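Local coordinates for protein predicted ATPase of the ABC class (Vibrio vulnificus, PDB 5D6A) that binds the ATP analogue AMP-PNP in its P-loop domain and probably hydrolyses ATP as a member of the ABC class, at residues W514-L519 / A561-M566; Q532-L537 / P554-V559; K258-I263 / V418-I423. All coordinates share one frame; numbering follows the deposited sequence.

In the fold
From the N terminus, the chain first closes contact 3, where strand 260-264 pairs with strand 421-425 across 154 intervening residues within the P-loop domain. That loop is complete before contact 1 opens at helix 506-519. Contact 1 closes on helix 556-564, and contact 2 (532-537 with 554-559) forms wholly within the span between, joining helix 529-536 to the start of the same helix 556-564. Contacts 1 and 2 have centres about 9 Å apart and touch directly, uniting three helices of the MRB1590 C-terminal domain. Contact 3 stands apart: its nearest atoms are about 16 Å from contact 2 and about 20 Å from contact 1.

Contact 1: W514-L519 / A561-M566; sequences WVWYQL and AALNRM
Trp-516 of helix 506-519 reaches across to Ala-562 and Leu-563 near the end of helix 556-564 and to Met-566 just beyond it. Its CB points at the partner segment, and CG lies anti to the carbonyl carbon and beside the backbone N (chi1 -71°), the setting from which the indole extends to that segment. CD2 and NE1 come next, each 4.1 Å from the Leu-563 methyl CD1. CE2, one bond further, is closer, 3.8 Å from Leu-563 CD1. Leu-563 CD1 stands over one face of the six-membered ring of Trp-516, 4.0 Å from its centroid and 20° off the normal, a CH-pi contact. The side chain of Leu-563 runs past the indole in the opposite direction, its CG being anti to the backbone N (chi1 -164°).

At the far end of the ring backbone atoms join the side chains. Trp-516 CZ2 meets the peptide between Ala-562 and Leu-563 at the ring edge, 3.6 Å from Ala-562 C. The methyl of Ala-562 meets the same atom, with CB 3.7 Å from Trp-516 CZ2. Around the rim, Trp-516 CZ3 lies 3.8 Å from CG of Met-566, a selenomethionine that arrives obliquely on a chain bent at chi2 and chi3. Leu-519, one turn further along, adds its CD1 at 4.2 Å from Leu-563 CD2.

Phe-490 meets the indole edge-to-face, while Leu-469 of helix 468-475 lies against both Leu-519 and Met-566. All five touching residues are buried, and the closest pairs set ring carbons or methyls against apolar side chains or peptide atoms, with no polar bond between the segments. The chemistry implies a join held by dispersion and shape, the broad indole spanning the 8.3 Å between Trp-516 CA and Leu-563 CA.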
loop_
_atom_site.group_PDB
_atom_site.type_symbol
_atom_site.label_atom_id
_atom_site.label_comp_id
_atom_site.label_asym_id
_atom_site.label_seq_id
_atom_site.Cartn_x
_atom_site.Cartn_y
_atom_site.Cartn_z
ATOM N N TRP A 514 -5.062 19.736 -7.212
ATOM C CA TRP A 514 -5.253 21.119 -7.652
ATOM C C TRP A 514 -6.142 21.236 -8.898
ATOM O O TRP A 514 -6.623 22.322 -9.215
ATOM C CB TRP A 514 -3.918 21.852 -7.786
ATOM C CG TRP A 514 -3.333 22.107 -6.433
ATOM C CD1 TRP A 514 -2.307 21.435 -5.836
ATOM C CD2 TRP A 514 -3.801 23.059 -5.470
ATOM N NE1 TRP A 514 -2.084 21.930 -4.576
ATOM C CE2 TRP A 514 -2.987 22.929 -4.325
ATOM C CE3 TRP A 514 -4.819 24.022 -5.471
ATOM C CZ2 TRP A 514 -3.155 23.729 -3.190
ATOM C CZ3 TRP A 514 -4.987 24.817 -4.343
ATOM C CH2 TRP A 514 -4.159 24.663 -3.217
ATOM N N VAL A 515 -6.369 20.118 -9.585
ATOM C CA VAL A 515 -7.293 20.105 -10.716
ATOM C C VAL A 515 -8.691 20.074 -10.120
ATOM O O VAL A 515 -9.585 20.780 -10.574
ATOM C CB VAL A 515 -7.080 18.894 -11.642
ATOM C CG1 VAL A 515 -8.240 18.745 -12.617
ATOM C CG2 VAL A 515 -5.760 19.026 -12.387
ATOM N N TRP A 516 -8.859 19.250 -9.089
ATOM C CA TRP A 516 -10.125 19.141 -8.359
ATOM C C TRP A 516 -10.515 20.522 -7.846
ATOM O O TRP A 516 -11.668 20.935 -7.958
ATOM C CB TRP A 516 -9.953 18.187 -7.174
ATOM C CG TRP A 516 -9.798 16.732 -7.545
ATOM C CD1 TRP A 516 -9.491 16.215 -8.773
ATOM C CD2 TRP A 516 -9.803 15.627 -6.641
ATOM N NE1 TRP A 516 -9.388 14.849 -8.701
ATOM C CE2 TRP A 516 -9.561 14.462 -7.401
ATOM C CE3 TRP A 516 -10.016 15.503 -5.265
ATOM C CZ2 TRP A 516 -9.529 13.192 -6.832
ATOM C CZ3 TRP A 516 -9.983 14.241 -4.700
ATOM C CH2 TRP A 516 -9.740 13.099 -5.484
ATOM N N TYR A 517 -9.532 21.232 -7.296
ATOM C CA TYR A 517 -9.734 22.580 -6.769
ATOM C C TYR A 517 -10.334 23.495 -7.831
ATOM O O TYR A 517 -11.158 24.349 -7.521
ATOM C CB TYR A 517 -8.406 23.156 -6.252
ATOM C CG TYR A 517 -8.511 24.553 -5.670
ATOM C CD1 TYR A 517 -8.913 24.752 -4.351
ATOM C CD2 TYR A 517 -8.197 25.675 -6.434
ATOM C CE1 TYR A 517 -9.008 26.025 -3.813
ATOM C CE2 TYR A 517 -8.289 26.953 -5.906
ATOM C CZ TYR A 517 -8.696 27.125 -4.595
ATOM O OH TYR A 517 -8.793 28.393 -4.066
ATOM N N GLN A 518 -9.918 23.307 -9.081
ATOM C CA GLN A 518 -10.427 24.122 -10.188
ATOM C C GLN A 518 -11.830 23.694 -10.595
ATOM O O GLN A 518 -12.658 24.536 -10.946
ATOM C CB GLN A 518 -9.482 24.071 -11.391
ATOM C CG GLN A 518 -8.130 24.711 -11.122
ATOM C CD GLN A 518 -7.224 24.704 -12.333
ATOM O OE1 GLN A 518 -7.664 24.452 -13.456
ATOM N NE2 GLN A 518 -5.948 24.995 -12.112
ATOM N N LEU A 519 -12.095 22.390 -10.552
ATOM C CA LEU A 519 -13.420 21.872 -10.877
ATOM C C LEU A 519 -14.437 22.457 -9.904
ATOM O O LEU A 519 -15.566 22.751 -10.278
ATOM C CB LEU A 519 -13.449 20.342 -10.798
ATOM C CG LEU A 519 -12.567 19.553 -11.775
ATOM C CD1 LEU A 519 -12.615 18.069 -11.444
ATOM C CD2 LEU A 519 -12.977 19.795 -13.221
ATOM N N ALA A 561 -9.696 8.696 -12.442
ATOM C CA ALA A 561 -9.464 7.499 -11.641
ATOM C C ALA A 561 -9.446 7.844 -10.149
ATOM O O ALA A 561 -10.092 7.175 -9.341
ATOM C CB ALA A 561 -8.158 6.833 -12.049
ATOM N N ALA A 562 -8.707 8.893 -9.795
ATOM C CA ALA A 562 -8.614 9.336 -8.401
ATOM C C ALA A 562 -9.971 9.821 -7.912
ATOM O O ALA A 562 -10.374 9.552 -6.780
ATOM C CB ALA A 562 -7.584 10.446 -8.268
ATOM N N LEU A 563 -10.672 10.531 -8.787
ATOM C CA LEU A 563 -11.980 11.087 -8.472
ATOM C C LEU A 563 -13.035 9.984 -8.328
ATOM O O LEU A 563 -13.954 10.105 -7.519
ATOM C CB LEU A 563 -12.363 12.097 -9.556
ATOM C CG LEU A 563 -13.486 13.097 -9.305
ATOM C CD1 LEU A 563 -13.273 13.874 -8.014
ATOM C CD2 LEU A 563 -13.559 14.048 -10.491
ATOM N N ASN A 564 -12.888 8.908 -9.103
ATOM C CA ASN A 564 -13.802 7.762 -9.038
ATOM C C ASN A 564 -13.682 7.020 -7.715
ATOM O O ASN A 564 -14.576 6.261 -7.345
ATOM C CB ASN A 564 -13.518 6.768 -10.174
ATOM C CG ASN A 564 -13.851 7.319 -11.546
ATOM O OD1 ASN A 564 -14.648 8.242 -11.684
ATOM N ND2 ASN A 564 -13.254 6.733 -12.576
ATOM N N ARG A 565 -12.563 7.230 -7.019
ATOM C CA ARG A 565 -12.299 6.573 -5.736
ATOM C C ARG A 565 -12.486 7.486 -4.530
ATOM O O ARG A 565 -12.269 7.059 -3.395
ATOM C CB ARG A 565 -10.890 5.983 -5.741
ATOM C CG ARG A 565 -10.757 4.825 -6.711
ATOM C CD ARG A 565 -9.315 4.430 -6.974
ATOM N NE ARG A 565 -9.266 3.239 -7.813
ATOM C CZ ARG A 565 -9.464 3.232 -9.130
ATOM N NH1 ARG A 565 -9.407 2.087 -9.795
ATOM N NH2 ARG A 565 -9.731 4.356 -9.787
HETATM N N MSE A 566 -12.883 8.736 -4.770
HETATM C CA MSE A 566 -13.142 9.678 -3.679
HETATM C C MSE A 566 -14.540 9.375 -3.215
HETATM O O MSE A 566 -15.489 9.433 -3.996
HETATM C CB MSE A 566 -12.991 11.121 -4.140
HETATM C CG MSE A 566 -12.491 12.003 -3.006
HETATM SE SE MSE A 566 -13.956 13.139 -2.356
HETATM C CE MSE A 566 -14.020 14.366 -3.893
#

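Contact 2: Q532-L537 / P554-V559; sequences QISELL and PRPIDV. Unlike the reference sequence in segment 532-537: Ser-534 (reference Asn).
Arg-555, the N-cap residue just ahead of Pro-556, which packs on Ile-533 and Ser-534, has its NH1 gripped by two carbonyl oxygens, those of Gly-298 and Ala-300. Its other nitrogens turn to its own helix: NE and NH2 take Asp-558 side-on, one oxygen each. The NE bond to Asp-558 OD2 is 2.8 Å and nearly straight (173°), in the guanidinium plane but arriving from above the carboxylate. Ile-557 CG2 covers one face of the guanidinium, so contacts on several sides fix its rotation.

The contact between segments is apolar. Tip to tip, Ile-533 CD1 lies 3.6 Å from Val-559 CG1. Ile-533 CG2, anti to the backbone N, lies between the proline and Val-559, 3.9 Å from Pro-556 CA and 4.0 Å from Val-559 CB. Pro-556 CG rests 4.1 Å from Ser-534 CA at the closest backbone approach, Ser-534 CA to Pro-556 CA 5.5 Å. Leu-537 crosses Pro-554 at about a right angle, CD2 4.2 Å from Pro-554 CD and the other methyl, CD1, against Pro-554 O.

A proline directly after the N-cap commonly begins a helix; here that turn meets the C-terminal end of helix 529-536, a helix-helix junction within the MRB1590 C-terminal domain.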
loop_
_atom_site.group_PDB
_atom_site.type_symbol
_atom_site.label_atom_id
_atom_site.label_comp_id
_atom_site.label_asym_id
_atom_site.label_seq_id
_atom_site.Cartn_x
_atom_site.Cartn_y
_atom_site.Cartn_z
ATOM N N GLN A 532 -13.653 18.092 -19.747
ATOM C CA GLN A 532 -13.388 19.324 -19.003
ATOM C C GLN A 532 -11.971 19.304 -18.439
ATOM O O GLN A 532 -11.219 20.265 -18.589
ATOM C CB GLN A 532 -14.392 19.487 -17.859
ATOM C CG GLN A 532 -14.329 20.839 -17.165
ATOM C CD GLN A 532 -15.237 20.921 -15.950
ATOM O OE1 GLN A 532 -15.636 19.900 -15.380
ATOM N NE2 GLN A 532 -15.557 22.145 -15.534
ATOM N N ILE A 533 -11.617 18.197 -17.791
ATOM C CA ILE A 533 -10.289 18.026 -17.201
ATOM C C ILE A 533 -9.201 18.164 -18.262
ATOM O O ILE A 533 -8.179 18.819 -18.036
ATOM C CB ILE A 533 -10.166 16.655 -16.501
ATOM C CG1 ILE A 533 -11.098 16.602 -15.285
ATOM C CG2 ILE A 533 -8.730 16.406 -16.052
ATOM C CD1 ILE A 533 -11.259 15.222 -14.686
ATOM N N SER A 534 -9.427 17.548 -19.419
ATOM C CA SER A 534 -8.468 17.603 -20.518
ATOM C C SER A 534 -8.231 19.049 -20.964
ATOM O O SER A 534 -7.099 19.445 -21.248
ATOM C CB SER A 534 -8.968 16.763 -21.694
ATOM O OG SER A 534 -8.027 16.753 -22.753
ATOM N N GLU A 535 -9.308 19.829 -21.015
ATOM C CA GLU A 535 -9.235 21.237 -21.415
ATOM C C GLU A 535 -8.558 22.108 -20.351
ATOM O O GLU A 535 -7.918 23.103 -20.685
ATOM C CB GLU A 535 -10.633 21.769 -21.740
ATOM C CG GLU A 535 -11.244 21.138 -22.983
ATOM C CD GLU A 535 -12.683 21.558 -23.232
ATOM O OE1 GLU A 535 -13.286 22.204 -22.348
ATOM O OE2 GLU A 535 -13.215 21.229 -24.315
ATOM N N LEU A 536 -8.700 21.736 -19.081
ATOM C CA LEU A 536 -8.067 22.483 -17.988
ATOM C C LEU A 536 -6.553 22.306 -18.025
ATOM O O LEU A 536 -5.805 23.218 -17.668
ATOM C CB LEU A 536 -8.601 22.028 -16.628
ATOM C CG LEU A 536 -10.088 22.266 -16.352
ATOM C CD1 LEU A 536 -10.493 21.600 -15.047
ATOM C CD2 LEU A 536 -10.414 23.750 -16.328
ATOM N N LEU A 537 -6.113 21.128 -18.465
ATOM C CA LEU A 537 -4.693 20.804 -18.571
ATOM C C LEU A 537 -4.196 21.039 -20.005
ATOM O O LEU A 537 -3.339 20.305 -20.506
ATOM C CB LEU A 537 -4.470 19.341 -18.171
ATOM C CG LEU A 537 -4.931 18.930 -16.766
ATOM C CD1 LEU A 537 -4.904 17.416 -16.615
ATOM C CD2 LEU A 537 -4.096 19.601 -15.684
ATOM N N PRO A 554 -0.687 15.704 -14.676
ATOM C CA PRO A 554 -1.246 14.370 -14.587
ATOM C C PRO A 554 -2.102 14.066 -15.805
ATOM O O PRO A 554 -2.536 14.989 -16.494
ATOM C CB PRO A 554 -2.134 14.466 -13.355
ATOM C CG PRO A 554 -2.651 15.866 -13.403
ATOM C CD PRO A 554 -1.584 16.701 -14.063
ATOM N N ARG A 555 -2.336 12.785 -16.074
ATOM C CA ARG A 555 -3.188 12.397 -17.187
ATOM C C ARG A 555 -4.643 12.637 -16.796
ATOM O O ARG A 555 -5.013 12.429 -15.638
ATOM C CB ARG A 555 -3.020 10.922 -17.523
ATOM C CG ARG A 555 -1.621 10.510 -17.932
ATOM C CD ARG A 555 -1.632 9.082 -18.452
ATOM N NE ARG A 555 -2.063 8.126 -17.436
ATOM C CZ ARG A 555 -2.305 6.839 -17.673
ATOM N NH1 ARG A 555 -2.183 6.335 -18.899
ATOM N NH2 ARG A 555 -2.687 6.049 -16.678
ATOM N N PRO A 556 -5.474 13.084 -17.753
ATOM C CA PRO A 556 -6.897 13.285 -17.459
ATOM C C PRO A 556 -7.547 12.014 -16.919
ATOM O O PRO A 556 -8.374 12.072 -16.010
ATOM C CB PRO A 556 -7.492 13.640 -18.822
ATOM C CG PRO A 556 -6.365 14.240 -19.583
ATOM C CD PRO A 556 -5.106 13.583 -19.090
ATOM N N ILE A 557 -7.156 10.875 -17.480
ATOM C CA ILE A 557 -7.696 9.589 -17.058
ATOM C C ILE A 557 -7.322 9.284 -15.603
ATOM O O ILE A 557 -8.080 8.632 -14.892
ATOM C CB ILE A 557 -7.241 8.444 -18.003
ATOM C CG1 ILE A 557 -8.022 7.161 -17.706
ATOM C CG2 ILE A 557 -5.736 8.210 -17.909
ATOM C CD1 ILE A 557 -7.723 6.024 -18.661
ATOM N N ASP A 558 -6.164 9.764 -15.158
ATOM C CA ASP A 558 -5.737 9.544 -13.773
ATOM C C ASP A 558 -6.512 10.431 -12.792
ATOM O O ASP A 558 -6.821 10.003 -11.679
ATOM C CB ASP A 558 -4.224 9.745 -13.628
ATOM C CG ASP A 558 -3.418 8.648 -14.318
ATOM O OD1 ASP A 558 -3.926 7.512 -14.447
ATOM O OD2 ASP A 558 -2.266 8.913 -14.717
ATOM N N VAL A 559 -6.829 11.656 -13.205
ATOM C CA VAL A 559 -7.605 12.572 -12.366
ATOM C C VAL A 559 -8.977 11.946 -12.115
ATOM O O VAL A 559 -9.491 11.974 -10.993
ATOM C CB VAL A 559 -7.786 13.948 -13.034
ATOM C CG1 VAL A 559 -8.661 14.852 -12.178
ATOM C CG2 VAL A 559 -6.439 14.610 -13.276
#

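Contact 3: K258-I263 / V418-I423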
loop_
_atom_site.group_PDB
_atom_site.type_symbol
_atom_site.label_atom_id
_atom_site.label_comp_id
_atom_site.label_asym_id
_atom_site.label_seq_id
_atom_site.Cartn_x
_atom_site.Cartn_y
_atom_site.Cartn_z
ATOM N N LYS A 258 -2.356 -3.171 -32.709
ATOM C CA LYS A 258 -3.645 -2.957 -32.066
ATOM C C LYS A 258 -4.383 -4.279 -31.906
ATOM O O LYS A 258 -4.014 -5.290 -32.506
ATOM C CB LYS A 258 -4.505 -1.992 -32.881
ATOM C CG LYS A 258 -3.975 -0.570 -32.955
ATOM C CD LYS A 258 -4.885 0.281 -33.825
ATOM C CE LYS A 258 -4.414 1.723 -33.914
ATOM N NZ LYS A 258 -5.272 2.521 -34.835
ATOM N N GLY A 259 -5.433 -4.263 -31.095
ATOM C CA GLY A 259 -6.221 -5.457 -30.841
ATOM C C GLY A 259 -5.778 -6.138 -29.565
ATOM O O GLY A 259 -5.164 -5.517 -28.701
ATOM N N ILE A 260 -6.084 -7.425 -29.456
ATOM C CA ILE A 260 -5.749 -8.204 -28.274
ATOM C C ILE A 260 -4.390 -8.878 -28.431
ATOM O O ILE A 260 -4.139 -9.551 -29.426
ATOM C CB ILE A 260 -6.822 -9.277 -28.005
ATOM C CG1 ILE A 260 -8.206 -8.618 -27.904
ATOM C CG2 ILE A 260 -6.494 -10.059 -26.738
ATOM C CD1 ILE A 260 -9.349 -9.598 -27.751
ATOM N N THR A 261 -3.525 -8.691 -27.438
ATOM C CA THR A 261 -2.192 -9.283 -27.441
ATOM C C THR A 261 -1.956 -10.019 -26.124
ATOM O O THR A 261 -2.105 -9.442 -25.045
ATOM C CB THR A 261 -1.100 -8.213 -27.623
ATOM O OG1 THR A 261 -1.335 -7.487 -28.836
ATOM C CG2 THR A 261 0.286 -8.852 -27.677
ATOM N N LEU A 262 -1.594 -11.294 -26.213
ATOM C CA LEU A 262 -1.342 -12.096 -25.025
ATOM C C LEU A 262 0.146 -12.280 -24.792
ATOM O O LEU A 262 0.928 -12.393 -25.740
ATOM C CB LEU A 262 -2.004 -13.468 -25.151
ATOM C CG LEU A 262 -3.517 -13.469 -25.349
ATOM C CD1 LEU A 262 -4.020 -14.901 -25.437
ATOM C CD2 LEU A 262 -4.211 -12.719 -24.221
ATOM N N ILE A 263 0.524 -12.302 -23.519
ATOM C CA ILE A 263 1.904 -12.516 -23.104
ATOM C C ILE A 263 1.896 -13.764 -22.228
ATOM O O ILE A 263 1.543 -13.707 -21.053
ATOM C CB ILE A 263 2.465 -11.297 -22.347
ATOM C CG1 ILE A 263 2.518 -10.088 -23.288
ATOM C CG2 ILE A 263 3.860 -11.590 -21.805
ATOM C CD1 ILE A 263 3.032 -8.818 -22.643
ATOM N N VAL A 418 -9.669 -15.719 -29.133
ATOM C CA VAL A 418 -9.958 -14.355 -29.599
ATOM C C VAL A 418 -8.719 -13.450 -29.764
ATOM O O VAL A 418 -8.825 -12.349 -30.302
ATOM C CB VAL A 418 -10.979 -13.658 -28.661
ATOM C CG1 VAL A 418 -10.349 -13.317 -27.312
ATOM C CG2 VAL A 418 -11.554 -12.405 -29.313
ATOM N N ALA A 419 -7.552 -13.911 -29.321
ATOM C CA ALA A 419 -6.331 -13.102 -29.412
ATOM C C ALA A 419 -5.834 -12.933 -30.845
ATOM O O ALA A 419 -5.954 -13.844 -31.656
ATOM C CB ALA A 419 -5.233 -13.714 -28.556
ATOM N N ASP A 420 -5.280 -11.757 -31.144
ATOM C CA ASP A 420 -4.723 -11.473 -32.469
ATOM C C ASP A 420 -3.291 -11.988 -32.520
ATOM O O ASP A 420 -2.905 -12.671 -33.469
ATOM C CB ASP A 420 -4.713 -9.972 -32.780
ATOM C CG ASP A 420 -6.087 -9.338 -32.686
ATOM O OD1 ASP A 420 -6.727 -9.460 -31.622
ATOM O OD2 ASP A 420 -6.509 -8.678 -33.661
ATOM N N ASN A 421 -2.504 -11.631 -31.504
ATOM C CA ASN A 421 -1.110 -12.060 -31.409
ATOM C C ASN A 421 -0.793 -12.644 -30.033
ATOM O O ASN A 421 -1.365 -12.223 -29.026
ATOM C CB ASN A 421 -0.161 -10.895 -31.704
ATOM C CG ASN A 421 -0.422 -10.260 -33.055
ATOM O OD1 ASN A 421 -1.535 -9.823 -33.342
ATOM N ND2 ASN A 421 0.613 -10.176 -33.881
ATOM N N VAL A 422 0.119 -13.615 -29.997
ATOM C CA VAL A 422 0.515 -14.264 -28.747
ATOM C C VAL A 422 2.038 -14.303 -28.621
ATOM O O VAL A 422 2.726 -14.875 -29.467
ATOM C CB VAL A 422 -0.044 -15.695 -28.652
ATOM C CG1 VAL A 422 0.337 -16.329 -27.322
ATOM C CG2 VAL A 422 -1.557 -15.684 -28.816
ATOM N N ILE A 423 2.548 -13.696 -27.553
ATOM C CA ILE A 423 3.981 -13.637 -27.292
ATOM C C ILE A 423 4.347 -14.560 -26.137
ATOM O O ILE A 423 3.674 -14.564 -25.110
ATOM C CB ILE A 423 4.412 -12.203 -26.939
ATOM C CG1 ILE A 423 4.134 -11.273 -28.125
ATOM C CG2 ILE A 423 5.888 -12.165 -26.560
ATOM C CD1 ILE A 423 4.356 -9.806 -27.828
#
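Ile-260 O receives two backbone N-H groups: Asp-420 N at 3.0 Å, and Asn-421 N in a longer, weak bond. Ile-260 N in turn donates to the side chain of Asp-420, 3.0 Å from OD1, which it meets from well above the carboxylate plane (64°). Further along, Leu-262 N donates to Asn-421 O, and Leu-262 O accepts Ile-423 N at 2.8 Å and 175°.

The bridged pairs Thr-261/Asn-421, Leu-262/Val-422 and Ile-263/Ile-423 have CA-CA distances of 4.7 to 5.0 Å, and the strands run 19° apart, identifying a parallel pair. It belongs to the central sheet of the P-loop domain, where strand 260-264 lies between 421-425 and 404-408 and leads into a probable Walker A loop; the Ile-263 side chain is about 7 Å from bound AMP-PNP.

Leu-262 CD1 packs 3.6 Å from Ala-419 CB, and the Ile-260 side chain crosses that of Val-418 at about a right angle, its CD1 3.9 Å from Val-418 CG1. On the other face Thr-261 CG2 approaches Ile-423 CD1, where Ile-256 and Leu-254 of strand 249-257 also pack.

Further out, Arg-398 of helix 390-401 probably helps to hold 418-420, its NH1 forming a salt bridge with Asp-420 OD1 and a hydrogen bond with Val-418 O.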